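Local coordinates for uncharacterized protein (Pseudomonas aeruginosa PAO1, PDB 4R1D) that binds the type VI secretion lipase effector Tle4 as its immunity protein Tli4, probably protecting the producing bacterium from its own toxin, at residues E36-K41 / W105-W110; S101-H106 / L133-P138. One frame throughout, in Å; residues are numbered along the deposited sequence. Where two conformers were deposited one is given.

Interaction 1: residues E36-K41 / W105-W110; sequences EYLDDK and WHVYRW
E36 and R109 pair across two neighbouring antiparallel strands, 33-38 and 107-115, each donating its backbone N-H to the carbonyl of the other. E36 N to R109 O spans 2.8 Å and is nearly straight. A third backbone bond runs from L38 N to V107 O, and between these bonds Y37 and Y108 form a non-hydrogen-bonded pair.

The dense part lies on the two flanks of this ladder. On one, Y37 turns an edge toward the face of Y108 in an offset edge-to-face stack, centroids 5.7 Å apart and planes at 61°. CG of Y37 stands anti to its backbone N (chi1 166°), and the ring runs past Y108 so that CD1 lies 3.8 Å from Y108 CE1 while CE1 approaches CB of H106. The phenol oxygen of Y108 turns to D150 O. On the other flank, CB and CG of L38 lie against CG1 of V107, and CD1 of L38 is 3.9 Å from CB of R109. Helix 42-58 covers this side, with L45 on V107 and R48 on L38.

Water enters at both margins. The extended side chains of E36 and R109 lie side by side, pointing the same way, yet OE1 stays 5.0 Å from NH1. A water bridges them, donating to E36 OE1 at 2.6 Å and accepting from R109 NH1, while NH2 of R109 makes a salt bridge to D96. A second water links Y37 OH, at 2.8 Å, with H106 ND1.

The backbone bonds and apolar flanks therefore join the strands directly, whereas the opposite charges of E36 and R109 meet through solvent, which probably weakens their attraction.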
loop_
_atom_site.group_PDB
_atom_site.type_symbol
_atom_site.label_atom_id
_atom_site.label_comp_id
_atom_site.label_asym_id
_atom_site.label_seq_id
_atom_site.Cartn_x
_atom_site.Cartn_y
_atom_site.Cartn_z
ATOM N N GLU B 36 4.103 -8.981 19.831
ATOM C CA GLU B 36 4.319 -10.260 19.156
ATOM C C GLU B 36 4.817 -11.325 20.121
ATOM O O GLU B 36 5.808 -11.127 20.824
ATOM C CB GLU B 36 5.334 -10.072 18.024
ATOM C CG GLU B 36 5.554 -11.324 17.183
ATOM C CD GLU B 36 6.731 -11.202 16.230
ATOM O OE1 GLU B 36 7.500 -10.225 16.354
ATOM O OE2 GLU B 36 6.892 -12.092 15.359
ATOM N N TYR B 37 4.130 -12.464 20.147
ATOM C CA TYR B 37 4.568 -13.596 20.952
ATOM C C TYR B 37 5.728 -14.312 20.260
ATOM O O TYR B 37 5.663 -14.621 19.068
ATOM C CB TYR B 37 3.406 -14.563 21.179
ATOM C CG TYR B 37 3.872 -15.894 21.700
ATOM C CD1 TYR B 37 4.329 -16.029 23.003
ATOM C CD2 TYR B 37 3.889 -17.008 20.877
ATOM C CE1 TYR B 37 4.783 -17.247 23.473
ATOM C CE2 TYR B 37 4.338 -18.224 21.332
ATOM C CZ TYR B 37 4.780 -18.341 22.625
ATOM O OH TYR B 37 5.217 -19.565 23.061
ATOM N N LEU B 38 6.791 -14.579 21.010
ATOM C CA LEU B 38 7.974 -15.224 20.451
ATOM C C LEU B 38 8.106 -16.641 21.002
ATOM O O LEU B 38 7.778 -16.878 22.162
ATOM C CB LEU B 38 9.223 -14.428 20.827
ATOM C CG LEU B 38 9.244 -12.943 20.448
ATOM C CD1 LEU B 38 10.545 -12.282 20.928
ATOM C CD2 LEU B 38 9.089 -12.790 18.948
ATOM N N ASP B 39 8.602 -17.559 20.173
ATOM C CA ASP B 39 8.794 -18.957 20.579
ATOM C C ASP B 39 10.049 -19.128 21.421
ATOM O O ASP B 39 10.304 -20.209 21.953
ATOM C CB ASP B 39 8.905 -19.865 19.352
ATOM C CG ASP B 39 7.597 -19.994 18.599
ATOM O OD1 ASP B 39 6.537 -20.062 19.261
ATOM O OD2 ASP B 39 7.627 -20.022 17.349
ATOM N N ASP B 40 10.827 -18.057 21.535
ATOM C CA ASP B 40 12.137 -18.102 22.177
ATOM C C ASP B 40 12.153 -18.709 23.565
ATOM O O ASP B 40 11.327 -18.372 24.413
ATOM C CB ASP B 40 12.727 -16.695 22.289
ATOM C CG ASP B 40 13.056 -16.091 20.943
ATOM O OD1 ASP B 40 12.293 -16.312 19.985
ATOM O OD2 ASP B 40 14.086 -15.393 20.855
ATOM N N LYS B 41 13.120 -19.591 23.792
ATOM C CA LYS B 41 13.515 -19.961 25.139
ATOM C C LYS B 41 14.409 -18.839 25.666
ATOM O O LYS B 41 14.952 -18.058 24.881
ATOM C CB LYS B 41 14.259 -21.302 25.125
ATOM C CG LYS B 41 13.392 -22.487 24.697
ATOM C CD LYS B 41 14.219 -23.747 24.445
ATOM C CE LYS B 41 14.938 -23.688 23.102
ATOM N NZ LYS B 41 15.759 -24.907 22.841
ATOM N N TRP B 105 6.988 -18.225 32.281
ATOM C CA TRP B 105 7.773 -17.459 31.326
ATOM C C TRP B 105 7.273 -17.627 29.894
ATOM O O TRP B 105 7.144 -18.746 29.398
ATOM C CB TRP B 105 9.226 -17.919 31.430
ATOM C CG TRP B 105 10.235 -17.027 30.794
ATOM C CD1 TRP B 105 10.916 -16.005 31.388
ATOM C CD2 TRP B 105 10.701 -17.094 29.449
ATOM N NE1 TRP B 105 11.779 -15.425 30.491
ATOM C CE2 TRP B 105 11.664 -16.077 29.291
ATOM C CE3 TRP B 105 10.395 -17.914 28.359
ATOM C CZ2 TRP B 105 12.325 -15.859 28.090
ATOM C CZ3 TRP B 105 11.051 -17.695 27.167
ATOM C CH2 TRP B 105 12.009 -16.679 27.041
ATOM N N HIS B 106 6.975 -16.505 29.243
ATOM C CA HIS B 106 6.773 -16.458 27.798
ATOM C C HIS B 106 7.368 -15.137 27.358
ATOM O O HIS B 106 7.301 -14.154 28.098
ATOM C CB HIS B 106 5.288 -16.462 27.422
ATOM C CG HIS B 106 4.534 -17.651 27.928
ATOM N ND1 HIS B 106 4.721 -18.920 27.423
ATOM C CD2 HIS B 106 3.588 -17.761 28.889
ATOM C CE1 HIS B 106 3.920 -19.763 28.053
ATOM N NE2 HIS B 106 3.225 -19.085 28.950
ATOM N N VAL B 107 7.922 -15.109 26.158
ATOM C CA VAL B 107 8.593 -13.910 25.664
ATOM C C VAL B 107 7.776 -13.165 24.615
ATOM O O VAL B 107 7.106 -13.786 23.802
ATOM C CB VAL B 107 9.953 -14.275 25.060
ATOM C CG1 VAL B 107 10.210 -13.478 23.808
ATOM C CG2 VAL B 107 11.029 -14.017 26.062
ATOM N N TYR B 108 7.840 -11.834 24.650
ATOM C CA TYR B 108 7.140 -10.997 23.679
ATOM C C TYR B 108 8.026 -9.876 23.177
ATOM O O TYR B 108 8.860 -9.356 23.921
ATOM C CB TYR B 108 5.879 -10.393 24.309
ATOM C CG TYR B 108 4.962 -11.444 24.867
ATOM C CD1 TYR B 108 3.859 -11.890 24.147
ATOM C CD2 TYR B 108 5.226 -12.026 26.104
ATOM C CE1 TYR B 108 3.031 -12.866 24.656
ATOM C CE2 TYR B 108 4.417 -12.999 26.610
ATOM C CZ TYR B 108 3.320 -13.417 25.893
ATOM O OH TYR B 108 2.515 -14.394 26.431
ATOM N N ARG B 109 7.819 -9.493 21.917
ATOM C CA ARG B 109 8.486 -8.333 21.351
ATOM C C ARG B 109 7.436 -7.259 21.081
ATOM O O ARG B 109 6.405 -7.541 20.487
ATOM C CB ARG B 109 9.187 -8.696 20.047
ATOM C CG ARG B 109 9.903 -7.524 19.413
ATOM C CD ARG B 109 10.463 -7.880 18.043
ATOM N NE ARG B 109 11.502 -6.939 17.634
ATOM C CZ ARG B 109 12.129 -6.975 16.460
ATOM N NH1 ARG B 109 11.815 -7.898 15.565
ATOM N NH2 ARG B 109 13.074 -6.081 16.180
ATOM N N TRP B 110 7.696 -6.037 21.530
ATOM C CA TRP B 110 6.758 -4.947 21.337
ATOM C C TRP B 110 7.556 -3.727 20.897
ATOM O O TRP B 110 8.166 -3.034 21.719
ATOM C CB TRP B 110 5.983 -4.667 22.625
ATOM C CG TRP B 110 5.019 -3.514 22.490
ATOM C CD1 TRP B 110 4.101 -3.315 21.492
ATOM C CD2 TRP B 110 4.885 -2.406 23.387
ATOM N NE1 TRP B 110 3.394 -2.143 21.720
ATOM C CE2 TRP B 110 3.860 -1.568 22.873
ATOM C CE3 TRP B 110 5.525 -2.042 24.577
ATOM C CZ2 TRP B 110 3.468 -0.396 23.509
ATOM C CZ3 TRP B 110 5.124 -0.859 25.213
ATOM C CH2 TRP B 110 4.108 -0.062 24.675
HETATM O O HOH W 1 9.832 -10.056 15.138
HETATM O O HOH W 2 6.807 -19.435 25.405
#

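Interaction 2: residues S101-H106 / L133-P138; sequences SKPTWH and LRSRAP
The carbonyl oxygen of K102 receives the backbone N-H of S135 at 2.9 Å, with CA of R134 adding a C-H...O contact and OG of S135 standing close by at 3.3 Å, a weak and unsettled bond. The N-H of S135 comes from above the carbonyl plane, 52° out of it. The N-H of the same K102 donates to L133 O at 3.1 Å, and CA of S101 touches that oxygen too. K102 and R134 are thereby joined in a single backbone bridge.

S135 reaches into the turn. Its OG sits between the backbone N and the carbonyl carbon (chi1 55°), where it accepts the N-H of T104 at 3.1 Å. The same hydroxyl is bonded to a water that also makes a weak hydrogen bond to T104 OG1. CB of S135 lies against T104, 3.6 Å from its CB, and meets the edge of the H106 ring at CD2.

Within the loop, S101 OG donates to T104 O at 2.8 Å, in the carbonyl plane, and the N-H of S101 bonds to H106 O, closing the turn around the cis peptide before P103. CG and CD2 of L133 pack against S101, and the L133 side chain also touches V99 and Y108.

The arrangement is that of a beta-hairpin connection, between strands 92-100 and 107-115, whose cis-proline turn is bridged to the short strand 133-135 that follows helix 119-132.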
loop_
_atom_site.group_PDB
_atom_site.type_symbol
_atom_site.label_atom_id
_atom_site.label_comp_id
_atom_site.label_asym_id
_atom_site.label_seq_id
_atom_site.Cartn_x
_atom_site.Cartn_y
_atom_site.Cartn_z
ATOM N N SER B 101 6.097 -12.770 30.486
ATOM C CA SER B 101 4.971 -12.953 31.387
ATOM C C SER B 101 5.449 -13.608 32.681
ATOM O O SER B 101 6.518 -14.229 32.711
ATOM C CB SER B 101 3.916 -13.835 30.723
ATOM O OG SER B 101 4.517 -15.021 30.230
ATOM N N LYS B 102 4.660 -13.440 33.739
ATOM C CA LYS B 102 4.928 -14.089 35.022
ATOM C C LYS B 102 3.635 -14.687 35.555
ATOM O O LYS B 102 2.544 -14.169 35.298
ATOM C CB LYS B 102 5.483 -13.082 36.039
ATOM C CG LYS B 102 6.666 -12.281 35.533
ATOM C CD LYS B 102 7.800 -13.179 35.083
ATOM C CE LYS B 102 8.724 -12.457 34.114
ATOM N NZ LYS B 102 9.830 -13.327 33.638
ATOM N N PRO B 103 3.747 -15.772 36.338
ATOM C CA PRO B 103 5.004 -16.426 36.718
ATOM C C PRO B 103 5.515 -17.433 35.694
ATOM O O PRO B 103 6.690 -17.805 35.752
ATOM C CB PRO B 103 4.640 -17.148 38.025
ATOM C CG PRO B 103 3.184 -17.411 37.910
ATOM C CD PRO B 103 2.622 -16.201 37.187
ATOM N N THR B 104 4.655 -17.889 34.789
ATOM C CA THR B 104 5.123 -18.748 33.712
ATOM C C THR B 104 5.755 -17.895 32.617
ATOM O O THR B 104 5.137 -16.975 32.088
ATOM C CB THR B 104 4.001 -19.614 33.105
ATOM O OG1 THR B 104 3.558 -20.576 34.069
ATOM C CG2 THR B 104 4.520 -20.363 31.891
ATOM N N TRP B 105 6.988 -18.225 32.281
ATOM C CA TRP B 105 7.773 -17.459 31.326
ATOM C C TRP B 105 7.273 -17.627 29.894
ATOM O O TRP B 105 7.144 -18.746 29.398
ATOM C CB TRP B 105 9.226 -17.919 31.430
ATOM C CG TRP B 105 10.235 -17.027 30.794
ATOM C CD1 TRP B 105 10.916 -16.005 31.388
ATOM C CD2 TRP B 105 10.701 -17.094 29.449
ATOM N NE1 TRP B 105 11.779 -15.425 30.491
ATOM C CE2 TRP B 105 11.664 -16.077 29.291
ATOM C CE3 TRP B 105 10.395 -17.914 28.359
ATOM C CZ2 TRP B 105 12.325 -15.859 28.090
ATOM C CZ3 TRP B 105 11.051 -17.695 27.167
ATOM C CH2 TRP B 105 12.009 -16.679 27.041
ATOM N N HIS B 106 6.975 -16.505 29.243
ATOM C CA HIS B 106 6.773 -16.458 27.798
ATOM C C HIS B 106 7.368 -15.137 27.358
ATOM O O HIS B 106 7.301 -14.154 28.098
ATOM C CB HIS B 106 5.288 -16.462 27.422
ATOM C CG HIS B 106 4.534 -17.651 27.928
ATOM N ND1 HIS B 106 4.721 -18.920 27.423
ATOM C CD2 HIS B 106 3.588 -17.761 28.889
ATOM C CE1 HIS B 106 3.920 -19.763 28.053
ATOM N NE2 HIS B 106 3.225 -19.085 28.950
ATOM N N LEU B 133 2.220 -7.968 32.987
ATOM C CA LEU B 133 2.077 -9.075 32.031
ATOM C C LEU B 133 1.977 -10.423 32.755
ATOM O O LEU B 133 2.970 -10.930 33.253
ATOM C CB LEU B 133 3.226 -9.083 31.017
ATOM C CG LEU B 133 3.009 -9.979 29.788
ATOM C CD1 LEU B 133 1.698 -9.639 29.082
ATOM C CD2 LEU B 133 4.180 -9.891 28.817
ATOM N N ARG B 134 0.770 -10.985 32.806
ATOM C CA ARG B 134 0.513 -12.207 33.571
ATOM C C ARG B 134 0.330 -13.386 32.628
ATOM O O ARG B 134 -0.378 -13.281 31.635
ATOM C CB ARG B 134 -0.764 -12.059 34.400
ATOM C CG ARG B 134 -0.786 -10.877 35.353
ATOM C CD ARG B 134 -0.135 -11.192 36.692
ATOM N NE ARG B 134 -0.700 -10.366 37.757
ATOM C CZ ARG B 134 -0.211 -9.189 38.140
ATOM N NH1 ARG B 134 0.870 -8.691 37.554
ATOM N NH2 ARG B 134 -0.799 -8.512 39.119
ATOM N N SER B 135 0.951 -14.517 32.943
ATOM C CA SER B 135 0.778 -15.708 32.113
ATOM C C SER B 135 -0.607 -16.349 32.301
ATOM O O SER B 135 -1.234 -16.215 33.367
ATOM C CB SER B 135 1.872 -16.724 32.444
ATOM O OG SER B 135 1.859 -16.994 33.840
ATOM N N ARG B 136 -1.081 -17.045 31.268
ATOM C CA ARG B 136 -2.285 -17.866 31.352
ATOM C C ARG B 136 -2.124 -19.042 30.386
ATOM O O ARG B 136 -1.354 -18.961 29.431
ATOM C CB ARG B 136 -3.554 -17.056 31.008
ATOM C CG ARG B 136 -3.705 -16.721 29.512
ATOM C CD ARG B 136 -4.922 -15.833 29.191
ATOM N NE ARG B 136 -4.884 -15.500 27.766
ATOM C CZ ARG B 136 -5.586 -16.125 26.821
ATOM N NH1 ARG B 136 -6.435 -17.089 27.141
ATOM N NH2 ARG B 136 -5.448 -15.770 25.549
ATOM N N ALA B 137 -2.831 -20.139 30.647
ATOM C CA ALA B 137 -2.839 -21.267 29.723
ATOM C C ALA B 137 -3.563 -20.825 28.461
ATOM O O ALA B 137 -4.371 -19.898 28.512
ATOM C CB ALA B 137 -3.533 -22.478 30.362
ATOM N N PRO B 138 -3.268 -21.473 27.319
ATOM C CA PRO B 138 -3.777 -20.991 26.028
ATOM C C PRO B 138 -5.283 -20.755 25.990
ATOM O O PRO B 138 -5.720 -19.824 25.310
ATOM C CB PRO B 138 -3.392 -22.117 25.063
ATOM C CG PRO B 138 -2.142 -22.687 25.652
ATOM C CD PRO B 138 -2.331 -22.599 27.158
HETATM O O HOH W 3 0.356 -19.259 34.412
#

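Overall arrangement
Interactions 1 and 2 have centres about 10 Å apart and meet in the residues W105 and H106, which end the turn of interaction 2 and lead into the strand of interaction 1. Y108 also joins them: its CD2 packs 3.6 Å from CD2 of L133, and its CE2 lies 4.1 Å from S101 OG. H151 also touches both regions, its ring meeting those of Y37 and H106. Strand 107-115 is thus flanked by strand 33-38 at 36-41 / 105-110, while the loop leading into it is tied to 133-138. Both contacts belong to the N-terminal family region; a residue of the partner chain, R397, makes a cation-pi contact with W110, at the end of interaction 1.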